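Local atomic coordinates of CELL division control protein 6 (Pyrobaculum aerophilum, PDB entry 1FNN), a protein that binds ADP and magnesium as an AAA+ ATPase of the Cdc6/Cdc18 family and is probably involved in regulating DNA replication. Residues Val15-Leu19 and Val59-Lys63; Arg22-Gln28 and Val187-Tyr193; Val282-Leu286 and Asp341-Ile347; Ile297-Leu301 and Leu365-Gly369. One frame throughout, in Å; residues are numbered along the deposited sequence.

Interaction 1: residues Val15-Leu19 and Val59-Lys63. With ADP (adenosine-5'-diphosphate), chain D.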
# COMPACT_ATOMS: atom_id res chain seq x y z
N VAL A 15 12.31 6.80 2.27
CA VAL A 15 12.11 6.20 3.59
C VAL A 15 11.83 7.37 4.53
O VAL A 15 12.69 8.23 4.68
CB VAL A 15 13.34 5.43 4.12
CG1 VAL A 15 13.08 4.93 5.55
CG2 VAL A 15 13.68 4.24 3.23
N PRO A 16 10.59 7.54 5.00
CA PRO A 16 10.24 8.71 5.77
C PRO A 16 10.89 8.63 7.15
O PRO A 16 11.28 7.55 7.60
CB PRO A 16 8.71 8.69 5.79
CG PRO A 16 8.37 7.25 5.56
CD PRO A 16 9.47 6.58 4.79
N LYS A 17 10.89 9.75 7.86
CA LYS A 17 11.43 9.80 9.21
C LYS A 17 10.63 8.93 10.16
O LYS A 17 11.16 8.44 11.16
CB LYS A 17 11.41 11.25 9.74
CG LYS A 17 12.02 11.41 11.13
CD LYS A 17 12.38 12.88 11.36
CE LYS A 17 12.75 13.15 12.81
NZ LYS A 17 12.63 14.61 13.13
N ARG A 18 9.30 9.04 10.06
CA ARG A 18 8.49 8.18 10.92
C ARG A 18 7.56 7.32 10.07
O ARG A 18 7.29 7.54 8.88
CB ARG A 18 7.80 9.03 11.99
CG ARG A 18 7.17 10.29 11.43
CD ARG A 18 7.69 11.52 12.15
NE ARG A 18 7.96 12.60 11.19
CZ ARG A 18 7.05 13.41 10.67
NH1 ARG A 18 5.77 13.30 11.01
NH2 ARG A 18 7.44 14.34 9.81
N LEU A 19 7.20 6.21 10.68
CA LEU A 19 6.30 5.19 10.18
C LEU A 19 5.14 5.06 11.17
O LEU A 19 4.96 4.07 11.87
CB LEU A 19 7.02 3.85 10.01
CG LEU A 19 8.14 3.71 8.97
CD1 LEU A 19 8.66 2.28 8.90
CD2 LEU A 19 7.77 4.20 7.58
N VAL A 59 9.19 -0.99 3.63
CA VAL A 59 9.64 0.22 4.29
C VAL A 59 9.98 -0.05 5.76
O VAL A 59 10.91 0.57 6.29
CB VAL A 59 8.69 1.43 4.18
CG1 VAL A 59 7.50 1.40 5.12
CG2 VAL A 59 9.50 2.71 4.41
N THR A 60 9.19 -0.89 6.41
CA THR A 60 9.43 -1.21 7.83
C THR A 60 10.80 -1.88 8.04
O THR A 60 11.60 -1.53 8.91
CB THR A 60 8.27 -2.06 8.38
OG1 THR A 60 7.12 -1.16 8.47
CG2 THR A 60 8.62 -2.58 9.78
N LEU A 61 11.09 -2.84 7.18
CA LEU A 61 12.39 -3.51 7.17
C LEU A 61 13.55 -2.56 6.85
O LEU A 61 14.61 -2.57 7.45
CB LEU A 61 12.31 -4.51 6.03
CG LEU A 61 12.07 -5.97 6.30
CD1 LEU A 61 11.89 -6.61 4.92
CD2 LEU A 61 13.21 -6.52 7.15
N ARG A 62 13.35 -1.62 5.90
CA ARG A 62 14.37 -0.65 5.57
C ARG A 62 14.63 0.26 6.75
O ARG A 62 15.77 0.68 7.01
CB ARG A 62 14.05 0.16 4.28
CG ARG A 62 14.17 -0.82 3.08
CD ARG A 62 14.45 -0.01 1.84
NE ARG A 62 14.73 -0.74 0.65
CZ ARG A 62 15.74 -1.45 0.18
NH1 ARG A 62 16.88 -1.66 0.82
NH2 ARG A 62 15.62 -2.00 -1.03
N LYS A 63 13.58 0.61 7.48
CA LYS A 63 13.71 1.47 8.64
C LYS A 63 14.49 0.74 9.75
O LYS A 63 15.31 1.37 10.44
CB LYS A 63 12.37 1.91 9.17
CG LYS A 63 12.43 2.60 10.53
CD LYS A 63 13.04 3.99 10.43
CE LYS A 63 12.46 4.91 9.40
NZ LYS A 63 13.09 6.29 9.41
PB ADP D . 4.92 -3.14 0.90
O1B ADP D . 6.26 -3.87 0.79
O2B ADP D . 4.14 -3.55 2.01
O3B ADP D . 4.30 -3.49 -0.37
PA ADP D . 5.88 -0.48 1.12
O1A ADP D . 6.85 -0.71 2.20
O2A ADP D . 6.55 -0.31 -0.17
O3A ADP D . 4.85 -1.61 1.07
O5' ADP D . 5.03 0.90 1.36
C5' ADP D . 4.34 1.40 0.23
C4' ADP D . 4.55 2.93 0.23
O4' ADP D . 3.99 3.45 1.41
C3' ADP D . 6.01 3.36 0.25
O3' ADP D . 6.11 4.60 -0.43
C2' ADP D . 6.23 3.44 1.72
O2' ADP D . 7.33 4.29 2.07
C1' ADP D . 4.92 4.09 2.18
N9 ADP D . 4.67 3.66 3.51
C8 ADP D . 4.13 2.46 3.87
N7 ADP D . 3.76 2.39 5.12
C5 ADP D . 4.08 3.65 5.60
C6 ADP D . 3.95 4.21 6.88
N6 ADP D . 3.47 3.52 7.90
N1 ADP D . 4.38 5.47 7.06
C2 ADP D . 4.90 6.12 6.04
N3 ADP D . 5.08 5.71 4.78
C4 ADP D . 4.64 4.43 4.64
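Lys63, Leu19 and Val15 bury the most surface where the irregular loop Val15-Leu19, which turns at Lys17, lies against the first turns of helix 57-68. Lys63 contributes both carbon chain and charge. Its chi2 and chi3 are both p, which curls the side chain so that NZ reaches the loop carbonyls, donating a hydrogen bond to the backbone O of Pro16 at 2.9 Å and a weak one to the O of Lys17 at 3.4 Å; the same ammonium group forms a salt bridge with Glu66, one turn further along the helix. Two loop carbonyls are thus held by a charged group that also has an acidic partner. Leu19 points toward the helix and spreads over it: CD1 lies 3.7 Å from both Thr60 CA and Lys63 CB, and CD2 lies 3.7 Å from Val59 CG1. Val15 closes the other end, with CG1 3.9 Å from Lys63 CE and CG2 4.2 Å from Arg62 CB. Between them, Pro16 CD rests 3.9 Å from Val59 CG2. The nucleotide binds against both segments. Pro16 CG and Leu19 CD2 approach the adenine at C2 and N1, each at 3.7 Å, while Val59 N donates a 2.8 Å hydrogen bond to the alpha-phosphate oxygen O1A. The arrangement is that of a P-loop AAA+ nucleotide site, where an N-terminal loop beside the Walker A helix lines the adenine pocket.

Interaction 2: residues Arg22-Gln28 and Val187-Tyr193; sequences REQQLQQ and VIRFSPY. With ADP (adenosine-5'-diphosphate), chain D.
The adenine side of the AAA+ nucleotide pocket is built here, where the start of helix 23-38 meets edge strand 187-189 and the residues leaving it. Helix 23-28 and strand 187-189 run nearly antiparallel (165°), their axes 8.8 Å apart, with Gln25 and Ile188 nearest (CA-CA 6.4 Å). Residues Phe190-Tyr193 continue extended, both aromatics with chi1 m. Arg22, the N-cap residue (chi1 and chi2 m), donates from NH2 to Ser191 O at 2.8 Å, its guanidinium lying between Phe190 CA on one face and Tyr193 OH on the other. Gln25 (chi1 m, chi2 p) lays CG over the Phe190 ring in a CH-pi contact, 3.8 Å from the centroid, and NE2 donates to Arg189 O at 3.0 Å. Ile188 touches Gln25 CG through CG2 and Gln28 CB through CD1, both at 3.7 Å. ADP N6 donates to Tyr193 OH at 3.0 Å. Arg22 NE also bonds Thr55 O, so one guanidinium connects the Walker A loop to the segment carrying the adenine-binding tyrosine.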
# COMPACT_ATOMS: atom_id res chain seq x y z
N ARG A 22 3.12 1.74 12.35
CA ARG A 22 3.94 0.54 12.17
C ARG A 22 4.91 0.39 13.33
O ARG A 22 5.88 -0.37 13.28
CB ARG A 22 4.73 0.56 10.86
CG ARG A 22 3.84 0.39 9.60
CD ARG A 22 3.25 -0.99 9.65
NE ARG A 22 2.27 -1.46 8.72
CZ ARG A 22 0.98 -1.63 9.02
NH1 ARG A 22 0.54 -1.34 10.23
NH2 ARG A 22 0.17 -2.08 8.08
N GLU A 23 4.64 1.11 14.42
CA GLU A 23 5.47 1.05 15.62
C GLU A 23 5.53 -0.36 16.18
O GLU A 23 6.64 -0.85 16.49
CB GLU A 23 5.01 2.00 16.74
CG GLU A 23 5.13 3.47 16.40
CD GLU A 23 3.91 4.08 15.72
OE1 GLU A 23 2.99 3.35 15.29
OE2 GLU A 23 3.86 5.32 15.63
N GLN A 24 4.43 -1.09 16.10
CA GLN A 24 4.37 -2.46 16.60
C GLN A 24 5.18 -3.43 15.79
O GLN A 24 5.95 -4.25 16.33
CB GLN A 24 2.92 -2.93 16.75
CG GLN A 24 2.80 -4.33 17.31
CD GLN A 24 1.42 -4.61 17.90
OE1 GLN A 24 0.59 -3.71 18.06
NE2 GLN A 24 1.15 -5.87 18.24
N GLN A 25 5.06 -3.37 14.45
CA GLN A 25 5.82 -4.26 13.58
C GLN A 25 7.34 -3.99 13.66
O GLN A 25 8.16 -4.94 13.61
CB GLN A 25 5.40 -4.07 12.11
CG GLN A 25 3.99 -4.61 11.82
CD GLN A 25 2.87 -3.69 12.24
OE1 GLN A 25 3.07 -2.62 12.78
NE2 GLN A 25 1.61 -4.09 12.00
N LEU A 26 7.69 -2.74 13.82
CA LEU A 26 9.10 -2.36 13.90
C LEU A 26 9.72 -2.84 15.23
O LEU A 26 10.77 -3.47 15.30
CB LEU A 26 9.25 -0.87 13.77
CG LEU A 26 10.73 -0.39 13.75
CD1 LEU A 26 11.40 -0.90 12.48
CD2 LEU A 26 10.81 1.13 13.85
N GLN A 27 8.90 -2.69 16.29
CA GLN A 27 9.26 -3.23 17.59
C GLN A 27 9.46 -4.74 17.55
O GLN A 27 10.43 -5.22 18.19
CB GLN A 27 8.28 -2.84 18.70
CG GLN A 27 8.65 -3.53 20.02
CD GLN A 27 7.59 -3.41 21.09
OE1 GLN A 27 6.75 -4.31 21.23
NE2 GLN A 27 7.63 -2.31 21.83
N GLN A 28 8.57 -5.49 16.91
CA GLN A 28 8.64 -6.91 16.77
C GLN A 28 9.92 -7.34 16.06
O GLN A 28 10.49 -8.42 16.27
CB GLN A 28 7.41 -7.50 16.02
CG GLN A 28 6.17 -7.61 16.93
CD GLN A 28 4.90 -7.88 16.12
OE1 GLN A 28 4.60 -8.96 15.63
NE2 GLN A 28 4.07 -6.85 15.93
N VAL A 187 6.10 -14.60 12.93
CA VAL A 187 5.33 -14.01 11.84
C VAL A 187 4.85 -12.64 12.24
O VAL A 187 4.25 -12.47 13.30
CB VAL A 187 4.11 -14.84 11.39
CG1 VAL A 187 3.21 -14.03 10.45
CG2 VAL A 187 4.56 -16.12 10.69
N ILE A 188 5.21 -11.64 11.42
CA ILE A 188 4.80 -10.28 11.75
C ILE A 188 3.80 -9.85 10.66
O ILE A 188 4.12 -10.01 9.47
CB ILE A 188 6.02 -9.34 11.75
CG1 ILE A 188 7.09 -9.79 12.77
CG2 ILE A 188 5.55 -7.92 12.06
CD1 ILE A 188 8.35 -8.89 12.67
N ARG A 189 2.60 -9.45 11.07
CA ARG A 189 1.52 -9.18 10.16
C ARG A 189 1.30 -7.69 10.02
O ARG A 189 1.44 -6.94 10.95
CB ARG A 189 0.17 -9.79 10.67
CG ARG A 189 0.32 -11.32 10.78
CD ARG A 189 -0.99 -12.07 11.04
NE ARG A 189 -0.71 -13.51 11.03
CZ ARG A 189 -0.79 -14.27 9.94
NH1 ARG A 189 -1.13 -13.74 8.78
NH2 ARG A 189 -0.52 -15.56 10.03
N PHE A 190 1.08 -7.27 8.77
CA PHE A 190 0.90 -5.87 8.42
C PHE A 190 -0.52 -5.78 7.81
O PHE A 190 -0.71 -6.33 6.72
CB PHE A 190 1.91 -5.50 7.31
CG PHE A 190 3.34 -5.55 7.80
CD1 PHE A 190 3.96 -6.76 8.15
CD2 PHE A 190 4.04 -4.36 7.88
CE1 PHE A 190 5.29 -6.74 8.60
CE2 PHE A 190 5.36 -4.33 8.32
CZ PHE A 190 5.94 -5.54 8.67
N SER A 191 -1.45 -5.26 8.58
CA SER A 191 -2.85 -5.28 8.10
C SER A 191 -3.13 -4.06 7.24
O SER A 191 -2.31 -3.14 7.19
CB SER A 191 -3.76 -5.28 9.32
OG SER A 191 -3.74 -3.93 9.78
N PRO A 192 -4.11 -4.17 6.35
CA PRO A 192 -4.45 -3.10 5.43
C PRO A 192 -4.60 -1.83 6.26
O PRO A 192 -5.09 -1.93 7.39
CB PRO A 192 -5.77 -3.56 4.81
CG PRO A 192 -5.67 -5.07 4.88
CD PRO A 192 -5.10 -5.30 6.27
N TYR A 193 -4.10 -0.69 5.76
CA TYR A 193 -4.27 0.51 6.56
C TYR A 193 -5.75 0.97 6.49
O TYR A 193 -6.36 0.93 5.42
CB TYR A 193 -3.43 1.67 6.06
CG TYR A 193 -1.93 1.48 6.24
CD1 TYR A 193 -1.07 1.23 5.18
CD2 TYR A 193 -1.39 1.56 7.53
CE1 TYR A 193 0.31 1.07 5.36
CE2 TYR A 193 -0.03 1.40 7.74
CZ TYR A 193 0.80 1.15 6.65
OH TYR A 193 2.15 1.00 6.92
PB ADP D . 4.92 -3.14 0.90
O1B ADP D . 6.26 -3.87 0.79
O2B ADP D . 4.14 -3.55 2.01
O3B ADP D . 4.30 -3.49 -0.37
PA ADP D . 5.88 -0.48 1.12
O1A ADP D . 6.85 -0.71 2.20
O2A ADP D . 6.55 -0.31 -0.17
O3A ADP D . 4.85 -1.61 1.07
O5' ADP D . 5.03 0.90 1.36
C5' ADP D . 4.34 1.40 0.23
C4' ADP D . 4.55 2.93 0.23
O4' ADP D . 3.99 3.45 1.41
C3' ADP D . 6.01 3.36 0.25
O3' ADP D . 6.11 4.60 -0.43
C2' ADP D . 6.23 3.44 1.72
O2' ADP D . 7.33 4.29 2.07
C1' ADP D . 4.92 4.09 2.18
N9 ADP D . 4.67 3.66 3.51
C8 ADP D . 4.13 2.46 3.87
N7 ADP D . 3.76 2.39 5.12
C5 ADP D . 4.08 3.65 5.60
C6 ADP D . 3.95 4.21 6.88
N6 ADP D . 3.47 3.52 7.90
N1 ADP D . 4.38 5.47 7.06
C2 ADP D . 4.90 6.12 6.04
N3 ADP D . 5.08 5.71 4.78
C4 ADP D . 4.64 4.43 4.64

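Interaction 3: residues Val282-Leu286 and Asp341-Ile347; sequences VLIGL and DLREKGI
Val282-Gly285 is the last turn of helix 280-285, and Leu286 leaves it with an extended psi of 150°. Segment Asp341-Ile347 ends helix 332-344 and turns out of it at Gly346. The CA atoms pair Val282 with Lys345 (8.2 Å), Leu283 with Ile347 (8.8 Å) and Leu286 with Leu342 (8.9 Å); the direct contacts are made by side chains. Val282 (chi1 t) points toward the other segment; CG1 lies 3.8 Å from Lys345 CD and 4.0 Å from Ile347 CD1. Its carbonyl O accepts a hydrogen bond from a water at 2.7 Å, and the water accepts one from Lys345 NZ at 2.8 Å. Leu283 (m, t) directs its CB away, yet CD2 comes back to 4.1 Å from Ile347 CD1; the side chain also packs on helix 373-387. Leu286 (m, t) has the largest buried area: CD1 is 3.8 Å from Leu342 CD2 and 4.2 Å from Ile347 CD1, while CD2 is 3.6 Å from Lys345 NZ (chi1 m, then extended). Gly346, at phi 81°, completes a Schellman motif: its N bonds Arg343 O at 2.9 Å and Ile347 N bonds Leu342 O at 3.0 Å. That turn places Ile347 (m, t) so that its CD1 meets Val282, Leu283 and Leu286. Short helix 280-285 thus packs on the C-terminal end of helix 332-344, probably the recognition helix of this winged helix domain.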
# COMPACT_ATOMS: atom_id res chain seq x y z
N VAL A 282 -22.87 -0.88 -12.96
CA VAL A 282 -23.41 -0.72 -11.61
C VAL A 282 -24.36 0.47 -11.56
O VAL A 282 -25.46 0.29 -11.01
CB VAL A 282 -22.35 -0.64 -10.50
CG1 VAL A 282 -22.99 -0.35 -9.14
CG2 VAL A 282 -21.58 -1.97 -10.44
N LEU A 283 -24.17 1.46 -12.43
CA LEU A 283 -25.11 2.57 -12.43
C LEU A 283 -26.47 2.16 -12.99
O LEU A 283 -27.52 2.56 -12.45
CB LEU A 283 -24.56 3.76 -13.23
CG LEU A 283 -23.24 4.34 -12.62
CD1 LEU A 283 -22.84 5.57 -13.41
CD2 LEU A 283 -23.45 4.72 -11.16
N ILE A 284 -26.47 1.35 -14.03
CA ILE A 284 -27.70 1.02 -14.77
C ILE A 284 -28.75 0.40 -13.85
O ILE A 284 -29.93 0.79 -13.90
CB ILE A 284 -27.36 0.08 -15.95
CG1 ILE A 284 -26.75 0.89 -17.10
CG2 ILE A 284 -28.59 -0.67 -16.44
CD1 ILE A 284 -26.23 0.04 -18.25
N GLY A 285 -28.31 -0.50 -13.00
CA GLY A 285 -29.12 -1.17 -12.01
C GLY A 285 -29.65 -0.32 -10.87
O GLY A 285 -30.59 -0.81 -10.24
N LEU A 286 -29.16 0.87 -10.55
CA LEU A 286 -29.73 1.62 -9.44
C LEU A 286 -31.21 1.90 -9.79
O LEU A 286 -31.51 2.34 -10.92
CB LEU A 286 -28.99 2.95 -9.23
CG LEU A 286 -27.45 2.76 -9.06
CD1 LEU A 286 -26.74 4.09 -8.87
CD2 LEU A 286 -27.10 1.78 -7.96
N ASP A 341 -26.68 2.59 0.17
CA ASP A 341 -26.40 1.70 -0.95
C ASP A 341 -25.27 2.22 -1.83
O ASP A 341 -24.36 1.50 -2.28
CB ASP A 341 -27.71 1.49 -1.77
CG ASP A 341 -27.53 0.52 -2.90
OD1 ASP A 341 -27.29 -0.69 -2.70
OD2 ASP A 341 -27.62 0.90 -4.09
N LEU A 342 -25.28 3.52 -2.14
CA LEU A 342 -24.20 4.09 -2.98
C LEU A 342 -22.86 3.95 -2.25
O LEU A 342 -21.85 3.58 -2.87
CB LEU A 342 -24.50 5.57 -3.24
CG LEU A 342 -25.71 5.89 -4.13
CD1 LEU A 342 -26.00 7.40 -4.05
CD2 LEU A 342 -25.47 5.48 -5.60
N ARG A 343 -22.86 4.12 -0.93
CA ARG A 343 -21.62 3.94 -0.17
C ARG A 343 -21.15 2.48 -0.21
O ARG A 343 -19.99 2.16 -0.47
CB ARG A 343 -21.84 4.30 1.29
CG ARG A 343 -20.59 4.26 2.17
CD ARG A 343 -21.02 4.14 3.65
NE ARG A 343 -21.12 2.73 3.98
CZ ARG A 343 -22.14 1.93 4.21
NH1 ARG A 343 -23.40 2.33 4.18
NH2 ARG A 343 -21.92 0.66 4.49
N GLU A 344 -22.06 1.54 -0.02
CA GLU A 344 -21.76 0.09 -0.06
C GLU A 344 -21.20 -0.32 -1.39
O GLU A 344 -20.28 -1.15 -1.49
CB GLU A 344 -23.08 -0.64 0.24
CG GLU A 344 -23.00 -1.91 1.05
CD GLU A 344 -22.71 -1.54 2.50
OE1 GLU A 344 -22.79 -0.32 2.77
OE2 GLU A 344 -22.40 -2.42 3.32
N LYS A 345 -21.68 0.31 -2.49
CA LYS A 345 -21.15 -0.02 -3.80
C LYS A 345 -19.85 0.71 -4.14
O LYS A 345 -19.36 0.54 -5.25
CB LYS A 345 -22.21 0.24 -4.89
CG LYS A 345 -23.44 -0.65 -4.61
CD LYS A 345 -24.52 -0.48 -5.67
CE LYS A 345 -25.51 -1.68 -5.52
NZ LYS A 345 -26.51 -1.45 -6.61
N GLY A 346 -19.34 1.61 -3.29
CA GLY A 346 -18.08 2.28 -3.67
C GLY A 346 -18.30 3.42 -4.63
O GLY A 346 -17.32 4.02 -5.12
N ILE A 347 -19.56 3.86 -4.82
CA ILE A 347 -19.83 4.95 -5.75
C ILE A 347 -19.54 6.30 -5.14
O ILE A 347 -19.09 7.25 -5.77
CB ILE A 347 -21.31 4.88 -6.27
CG1 ILE A 347 -21.49 3.58 -7.04
CG2 ILE A 347 -21.62 6.05 -7.20
CD1 ILE A 347 -22.93 3.21 -7.37
O HOH W 1 -26.35 -1.69 -9.37

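Interaction 4: residues Ile297-Leu301 and Leu365-Gly369; sequences IVRSL and LISIG
In the C-terminal winged helix domain, helix 288-304 packs across the three-stranded antiparallel sheet, and here its segment Ile297-Leu301 crosses the central strand. The axes of helix 297-301 and strand 365-367 are almost perpendicular (91°, signed -91°) and approach to 9.5 Å. The nearest CA pairs are Ile297-Ile366 (7.8 Å), Val298-Ile368 (7.7 Å) and Leu301-Ser367 (7.7 Å). Ile366, in the strand, and Ile368, just past its end but still extended (phi/psi -119/105°), both point toward the helix; Ser367 between them points away.

The interaction is apolar, without a hydrogen bond between the segments. Among the side chains, Ile297 (m, t) sets CG2 3.7 Å from Ile366 CG2 and 3.9 Å from Ile368 CD1. Val298 (chi1 t) brings CG2 to 3.6 Å from the same Ile368 CD1, so this methyl, on an m, t rotamer, sits against two successive helix residues. Leu301 (m, t) adds CD1, 4.0 Å from Ile368 CG1. Val298 and Ile368 also both touch Leu376 of helix 373-387, which extends the hydrophobic core.

Leu301 packs on backbone too: its CD2 is 3.9 Å from Ile366 O, and its CD1 is 3.7 Å from Ile368 N.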
# COMPACT_ATOMS: atom_id res chain seq x y z
N ILE A 297 -26.03 14.67 -5.81
CA ILE A 297 -24.73 14.74 -5.09
C ILE A 297 -23.70 15.26 -6.08
O ILE A 297 -22.92 16.17 -5.80
CB ILE A 297 -24.37 13.33 -4.60
CG1 ILE A 297 -25.30 12.88 -3.46
CG2 ILE A 297 -22.90 13.29 -4.11
CD1 ILE A 297 -25.15 11.39 -3.15
N VAL A 298 -23.63 14.73 -7.29
CA VAL A 298 -22.82 15.23 -8.37
C VAL A 298 -23.01 16.72 -8.59
O VAL A 298 -22.00 17.48 -8.72
CB VAL A 298 -23.02 14.48 -9.68
CG1 VAL A 298 -22.30 15.22 -10.83
CG2 VAL A 298 -22.55 13.04 -9.62
N ARG A 299 -24.25 17.23 -8.67
CA ARG A 299 -24.49 18.66 -8.86
C ARG A 299 -24.08 19.54 -7.69
O ARG A 299 -23.46 20.64 -7.89
CB ARG A 299 -25.99 18.97 -9.19
CG ARG A 299 -26.29 18.46 -10.60
CD ARG A 299 -27.50 19.10 -11.26
NE ARG A 299 -27.77 18.42 -12.54
CZ ARG A 299 -28.92 18.55 -13.20
NH1 ARG A 299 -29.87 19.32 -12.69
NH2 ARG A 299 -29.07 17.91 -14.35
N SER A 300 -24.26 19.13 -6.46
CA SER A 300 -23.84 19.92 -5.32
C SER A 300 -22.27 19.99 -5.30
O SER A 300 -21.78 21.00 -4.81
CB SER A 300 -24.23 19.35 -3.98
OG SER A 300 -25.62 19.04 -3.95
N LEU A 301 -21.62 18.90 -5.62
CA LEU A 301 -20.14 18.84 -5.54
C LEU A 301 -19.52 19.67 -6.64
O LEU A 301 -18.54 20.39 -6.41
CB LEU A 301 -19.68 17.38 -5.66
CG LEU A 301 -19.77 16.51 -4.41
CD1 LEU A 301 -19.52 15.05 -4.79
CD2 LEU A 301 -18.77 16.97 -3.32
N LEU A 365 -21.02 13.61 5.74
CA LEU A 365 -20.40 14.27 4.63
C LEU A 365 -20.27 13.30 3.46
O LEU A 365 -20.05 12.13 3.68
CB LEU A 365 -18.97 14.79 4.94
CG LEU A 365 -18.88 15.79 6.10
CD1 LEU A 365 -17.42 16.09 6.46
CD2 LEU A 365 -19.61 17.09 5.77
N ILE A 366 -20.42 13.83 2.26
CA ILE A 366 -20.36 12.96 1.09
C ILE A 366 -19.33 13.43 0.09
O ILE A 366 -19.28 14.60 -0.32
CB ILE A 366 -21.75 12.97 0.37
CG1 ILE A 366 -22.87 12.54 1.35
CG2 ILE A 366 -21.76 12.01 -0.82
CD1 ILE A 366 -24.24 12.90 0.74
N SER A 367 -18.62 12.45 -0.45
CA SER A 367 -17.65 12.79 -1.49
C SER A 367 -17.75 11.79 -2.62
O SER A 367 -18.15 10.63 -2.43
CB SER A 367 -16.22 12.66 -0.87
OG SER A 367 -15.30 12.61 -1.98
N ILE A 368 -17.40 12.18 -3.81
CA ILE A 368 -17.24 11.27 -4.93
C ILE A 368 -15.73 11.45 -5.30
O ILE A 368 -15.40 12.31 -6.12
CB ILE A 368 -18.12 11.56 -6.13
CG1 ILE A 368 -19.61 11.22 -5.76
CG2 ILE A 368 -17.72 10.78 -7.36
CD1 ILE A 368 -20.53 11.78 -6.86
N GLY A 369 -14.91 10.47 -4.93
CA GLY A 369 -13.47 10.66 -5.19
C GLY A 369 -12.94 9.84 -6.36
O GLY A 369 -11.78 10.09 -6.76

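From the N terminus, interaction 1 joins the loop before helix 23-38 to the Walker A helix, closing a loop of about 40 residues. Interaction 2 opens inside that loop and closes far beyond it, at edge strand 187-189, so the two cross; they touch where Thr60 meets Arg22 and Phe190, and both reach ADP. The chain then passes through the lid region to the winged helix domain. There interactions 3 and 4 also cross: starting on successive helices 280-285 and 288-304, interaction 3 closes at the end of helix 332-344, helix to helix, and interaction 4 at central strand 364-367, helix to sheet. The centres of interactions 1 and 3 are about 37 Å apart.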